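Local coordinates for acyl-CoA Binding Protein (Moniliophthora perniciosa, PDB 3FP5) that probably binds long-chain acyl-CoA esters and carries them within the cell, as acyl-CoA-binding proteins of this helical family do, at residues E69-S72 and K73-Y77; E82-L85 and E86-K90. One frame throughout, in Å; residues are numbered along the deposited sequence.

Interaction 1 (E69-S72 and K73-Y77); sequences EGTS and KEVAY. With ZN (zinc ion), chain B.
Ser-72 and Val-75 meet where the chain enters helix 73-91, and the hydroxyl does most of the joining. Ser-72 OG accepts from Val-75 N at 3.1 Å in a nearly straight bond (N-H...O 164°). It reaches that amide because it sits between the backbone N and the carbonyl carbon of its own residue, chi1 67°. Ser-72 O takes the amide of Ala-76 at 3.0 Å, so serine grips two amides of the first turn, one with its side chain and one with its backbone. The same hydroxyl presses against Val-75 CG2 at 3.3 Å. On the flank of this knot the methyl of Thr-71, CG2, lies 3.7 Å from Val-75 CG1, the two side chains crossing at about a right angle, while Thr-71 OG1 turns back to Val-68 O. This is a helix N-cap: serine suits it because its short side chain can replace the carbonyl that a preceding turn would have offered. Ala-76, small enough to fit closely, packs against Tyr-37 and Ala-41 of helix 28-42. The outer side is looser. Lys-73, fully extended, carries its ammonium out past the cap, and of its side chain only CB comes near Ser-72; a long charged chain is at ease on this exposed side. Glu-74 also reaches outward, extended from a CG anti to its backbone N (chi1 -170°). Its OE2 binds the zinc ion at 2.1 Å and accepts from Met-3 N; His-2 and two waters join the metal site, water 1 at 2.1 Å from the zinc.

Interaction 2 (E82-L85 and E86-K90); sequences EKLL and EILKK
The carboxylate of Glu-86 is the flat group that meets Lys-83: NZ comes to the syn side of OE1 at 2.9 Å, 30° out of the carboxylate plane, and Lys-83 CD lies near the same oxygen at 3.4 Å. Water 3 accepts from Lys-83 NZ and gives a weak bond to the other oxygen, Glu-86 OE2, bridging the ion pair. This is an i to i+3 salt bridge along helix 73-91 of the acyl-CoA-binding fold, with the two side chains lying side by side and pointing the same way. Lysine has the length for it: bends at chi2 57° and chi3 69° curl the chain and bring the ammonium to Glu-86, while it also makes a cation-pi contact with Tyr-33. With an alanine in place of Lys-83, the Glu-86 carboxylate is likely to lose its charged mate and be freer to turn, and Tyr-33 to lose its cation. Further round the helix the contact is apolar. Leu-84 lays CG 3.8 Å from Leu-88 CD1, its branch point resting against a methyl, the two side chains crossing at a slant. Leucines suit this buried face, where Leu-84 packs on Ala-11 and Ile-14 of helix 5-17 and Leu-88 on Tyr-99 and Ile-100 of helix 94-105; Ile-87 packs on Phe-34 of helix 28-42. Backbone bonds of the i to i+4 pattern run beneath, from Glu-86 N to Glu-82 O through Lys-89 N to Leu-85 O. Of these, Leu-88 N reaches Leu-84 O at 2.8 Å, and the same oxygen touches Leu-88 CG at 3.2 Å.

How the interactions relate
Both contacts belong to helix 73-91 and follow one another along it: interaction 1 forms its capped start and interaction 2 a later part. Their centres stand 19 Å apart and their nearest atoms about 5 Å, so they do not touch, and the turn between joins them through the backbone. Helix 28-42 is a common neighbour, receiving Ala-76 and Tyr-77 from the first and Lys-83, Leu-84 and Ile-87 from the second. Only interaction 1 holds a zinc ligand; from interaction 2, the side chain of Glu-82 remains about 12 Å from the metal. The first contact is mostly surface, whereas the second presents a buried face of Leu-84, Ile-87 and Leu-88 to neighbouring helices.

Interaction 1 (E69-S72 and K73-Y77)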
loop_
_atom_site.group_PDB
_atom_site.type_symbol
_atom_site.label_atom_id
_atom_site.label_comp_id
_atom_site.label_asym_id
_atom_site.label_seq_id
_atom_site.Cartn_x
_atom_site.Cartn_y
_atom_site.Cartn_z
ATOM N N GLU A 69 5.428 -13.275 0.227
ATOM C CA GLU A 69 5.832 -14.148 -0.867
ATOM C C GLU A 69 4.726 -15.174 -1.122
ATOM O O GLU A 69 4.149 -15.719 -0.185
ATOM C CB GLU A 69 7.153 -14.841 -0.512
ATOM C CG GLU A 69 7.755 -15.640 -1.642
ATOM C CD GLU A 69 9.131 -16.195 -1.298
ATOM O OE1 GLU A 69 9.505 -16.197 -0.109
ATOM O OE2 GLU A 69 9.830 -16.636 -2.228
ATOM N N GLY A 70 4.415 -15.413 -2.389
ATOM C CA GLY A 70 3.399 -16.385 -2.748
ATOM C C GLY A 70 2.035 -15.761 -3.000
ATOM O O GLY A 70 1.123 -16.425 -3.498
ATOM N N THR A 71 1.888 -14.484 -2.657
ATOM C CA THR A 71 0.616 -13.791 -2.865
ATOM C C THR A 71 0.466 -13.362 -4.318
ATOM O O THR A 71 1.410 -12.866 -4.933
ATOM C CB THR A 71 0.526 -12.543 -1.958
ATOM O OG1 THR A 71 0.500 -12.953 -0.590
ATOM C CG2 THR A 71 -0.739 -11.731 -2.257
ATOM N N SER A 72 -0.722 -13.562 -4.879
ATOM C CA SER A 72 -0.972 -13.206 -6.273
ATOM C C SER A 72 -1.013 -11.692 -6.429
ATOM O O SER A 72 -1.284 -10.979 -5.467
ATOM C CB SER A 72 -2.304 -13.786 -6.734
ATOM O OG SER A 72 -3.396 -13.175 -6.056
ATOM N N LYS A 73 -0.771 -11.202 -7.639
ATOM C CA LYS A 73 -0.892 -9.763 -7.860
ATOM C C LYS A 73 -2.298 -9.298 -7.535
ATOM O O LYS A 73 -2.474 -8.221 -6.958
ATOM C CB LYS A 73 -0.511 -9.358 -9.286
ATOM C CG LYS A 73 0.987 -9.487 -9.555
ATOM C CD LYS A 73 1.373 -8.847 -10.882
ATOM C CE LYS A 73 2.857 -9.032 -11.154
ATOM N NZ LYS A 73 3.208 -8.643 -12.545
ATOM N N GLU A 74 -3.307 -10.093 -7.875
ATOM C CA GLU A 74 -4.661 -9.620 -7.617
ATOM C C GLU A 74 -4.974 -9.477 -6.130
ATOM O O GLU A 74 -5.628 -8.520 -5.719
ATOM C CB GLU A 74 -5.717 -10.463 -8.295
ATOM C CG GLU A 74 -7.055 -9.752 -8.183
ATOM C CD GLU A 74 -8.115 -10.352 -9.041
ATOM O OE1 GLU A 74 -7.869 -11.397 -9.684
ATOM O OE2 GLU A 74 -9.191 -9.734 -9.091
ATOM N N VAL A 75 -4.505 -10.412 -5.314
ATOM C CA VAL A 75 -4.689 -10.250 -3.877
ATOM C C VAL A 75 -3.921 -9.019 -3.378
ATOM O O VAL A 75 -4.412 -8.256 -2.542
ATOM C CB VAL A 75 -4.314 -11.528 -3.113
ATOM C CG1 VAL A 75 -4.305 -11.259 -1.611
ATOM C CG2 VAL A 75 -5.321 -12.641 -3.465
ATOM N N ALA A 76 -2.724 -8.815 -3.918
ATOM C CA ALA A 76 -1.921 -7.642 -3.583
ATOM C C ALA A 76 -2.682 -6.356 -3.919
ATOM O O ALA A 76 -2.731 -5.442 -3.096
ATOM C CB ALA A 76 -0.577 -7.674 -4.311
ATOM N N TYR A 77 -3.269 -6.301 -5.120
ATOM C CA TYR A 77 -4.130 -5.172 -5.504
ATOM C C TYR A 77 -5.214 -4.944 -4.464
ATOM O O TYR A 77 -5.436 -3.817 -4.019
ATOM C CB TYR A 77 -4.858 -5.439 -6.822
ATOM C CG TYR A 77 -4.010 -5.489 -8.070
ATOM C CD1 TYR A 77 -2.734 -4.938 -8.105
ATOM C CD2 TYR A 77 -4.510 -6.076 -9.232
ATOM C CE1 TYR A 77 -1.966 -4.986 -9.268
ATOM C CE2 TYR A 77 -3.755 -6.128 -10.389
ATOM C CZ TYR A 77 -2.484 -5.587 -10.404
ATOM O OH TYR A 77 -1.739 -5.634 -11.564
HETATM ZN ZN ZN B . -10.411 -10.623 -10.510
HETATM O O HOH W 1 -8.809 -9.378 -11.120
HETATM O O HOH W 2 -11.585 -11.981 -9.252
#

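Interaction 2 (E82-L85 and E86-K90)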
loop_
_atom_site.group_PDB
_atom_site.type_symbol
_atom_site.label_atom_id
_atom_site.label_comp_id
_atom_site.label_asym_id
_atom_site.label_seq_id
_atom_site.Cartn_x
_atom_site.Cartn_y
_atom_site.Cartn_z
ATOM N N GLU A 82 -7.803 -1.941 -0.222
ATOM C CA GLU A 82 -8.584 -2.040 1.000
ATOM C C GLU A 82 -7.936 -1.351 2.207
ATOM O O GLU A 82 -8.639 -0.738 3.018
ATOM C CB GLU A 82 -8.902 -3.503 1.301
ATOM C CG GLU A 82 -9.982 -4.045 0.387
ATOM C CD GLU A 82 -10.280 -5.501 0.655
ATOM O OE1 GLU A 82 -9.549 -6.123 1.458
ATOM O OE2 GLU A 82 -11.249 -6.014 0.060
ATOM N N LYS A 83 -6.610 -1.430 2.324
ATOM C CA LYS A 83 -5.923 -0.736 3.407
ATOM C C LYS A 83 -6.102 0.779 3.284
ATOM O O LYS A 83 -6.329 1.473 4.278
ATOM C CB LYS A 83 -4.432 -1.074 3.434
ATOM C CG LYS A 83 -3.653 -0.338 4.528
ATOM C CD LYS A 83 -4.248 -0.617 5.896
ATOM C CE LYS A 83 -4.005 -2.067 6.303
ATOM N NZ LYS A 83 -4.518 -2.345 7.666
ATOM N N LEU A 84 -5.994 1.294 2.065
ATOM C CA LEU A 84 -6.194 2.725 1.857
ATOM C C LEU A 84 -7.639 3.106 2.193
ATOM O O LEU A 84 -7.893 4.123 2.858
ATOM C CB LEU A 84 -5.856 3.115 0.414
ATOM C CG LEU A 84 -6.119 4.586 0.082
ATOM C CD1 LEU A 84 -5.333 5.514 1.035
ATOM C CD2 LEU A 84 -5.764 4.871 -1.370
ATOM N N LEU A 85 -8.598 2.298 1.743
ATOM C CA LEU A 85 -10.000 2.600 2.057
ATOM C C LEU A 85 -10.245 2.612 3.564
ATOM O O LEU A 85 -10.946 3.486 4.080
ATOM C CB LEU A 85 -10.955 1.627 1.359
ATOM C CG LEU A 85 -11.021 1.828 -0.155
ATOM C CD1 LEU A 85 -11.850 0.746 -0.819
ATOM C CD2 LEU A 85 -11.585 3.210 -0.471
ATOM N N GLU A 86 -9.657 1.647 4.264
ATOM C CA GLU A 86 -9.746 1.574 5.717
ATOM C C GLU A 86 -9.263 2.887 6.318
ATOM O O GLU A 86 -9.945 3.503 7.134
ATOM C CB GLU A 86 -8.884 0.418 6.231
ATOM C CG GLU A 86 -8.762 0.348 7.735
ATOM C CD GLU A 86 -7.788 -0.727 8.186
ATOM O OE1 GLU A 86 -7.257 -1.462 7.322
ATOM O OE2 GLU A 86 -7.550 -0.830 9.407
ATOM N N ILE A 87 -8.085 3.319 5.880
ATOM C CA ILE A 87 -7.465 4.531 6.402
ATOM C C ILE A 87 -8.295 5.780 6.097
ATOM O O ILE A 87 -8.439 6.658 6.951
ATOM C CB ILE A 87 -6.030 4.694 5.858
ATOM C CG1 ILE A 87 -5.101 3.697 6.541
ATOM C CG2 ILE A 87 -5.532 6.120 6.052
ATOM C CD1 ILE A 87 -3.757 3.514 5.826
ATOM N N LEU A 88 -8.841 5.855 4.884
ATOM C CA LEU A 88 -9.633 7.008 4.478
ATOM C C LEU A 88 -10.916 7.047 5.291
ATOM O O LEU A 88 -11.367 8.110 5.689
ATOM C CB LEU A 88 -9.959 6.942 2.982
ATOM C CG LEU A 88 -8.759 7.087 2.040
ATOM C CD1 LEU A 88 -9.178 6.837 0.607
ATOM C CD2 LEU A 88 -8.137 8.472 2.186
ATOM N N LYS A 89 -11.493 5.876 5.547
ATOM C CA LYS A 89 -12.744 5.819 6.304
ATOM C C LYS A 89 -12.523 6.253 7.750
ATOM O O LYS A 89 -13.344 6.973 8.327
ATOM C CB LYS A 89 -13.359 4.422 6.234
ATOM C CG LYS A 89 -13.886 4.074 4.855
ATOM C CD LYS A 89 -14.434 2.652 4.808
ATOM C CE LYS A 89 -14.907 2.288 3.404
ATOM N NZ LYS A 89 -15.312 0.851 3.299
ATOM N N LYS A 90 -11.400 5.833 8.319
ATOM C CA LYS A 90 -11.012 6.212 9.671
ATOM C C LYS A 90 -10.711 7.715 9.781
ATOM O O LYS A 90 -11.014 8.343 10.797
ATOM C CB LYS A 90 -9.793 5.399 10.106
ATOM C CG LYS A 90 -9.321 5.674 11.522
ATOM C CD LYS A 90 -10.268 5.068 12.539
ATOM C CE LYS A 90 -9.790 5.316 13.960
ATOM N NZ LYS A 90 -10.816 4.909 14.962
HETATM O O HOH W 3 -4.294 -0.469 9.845
#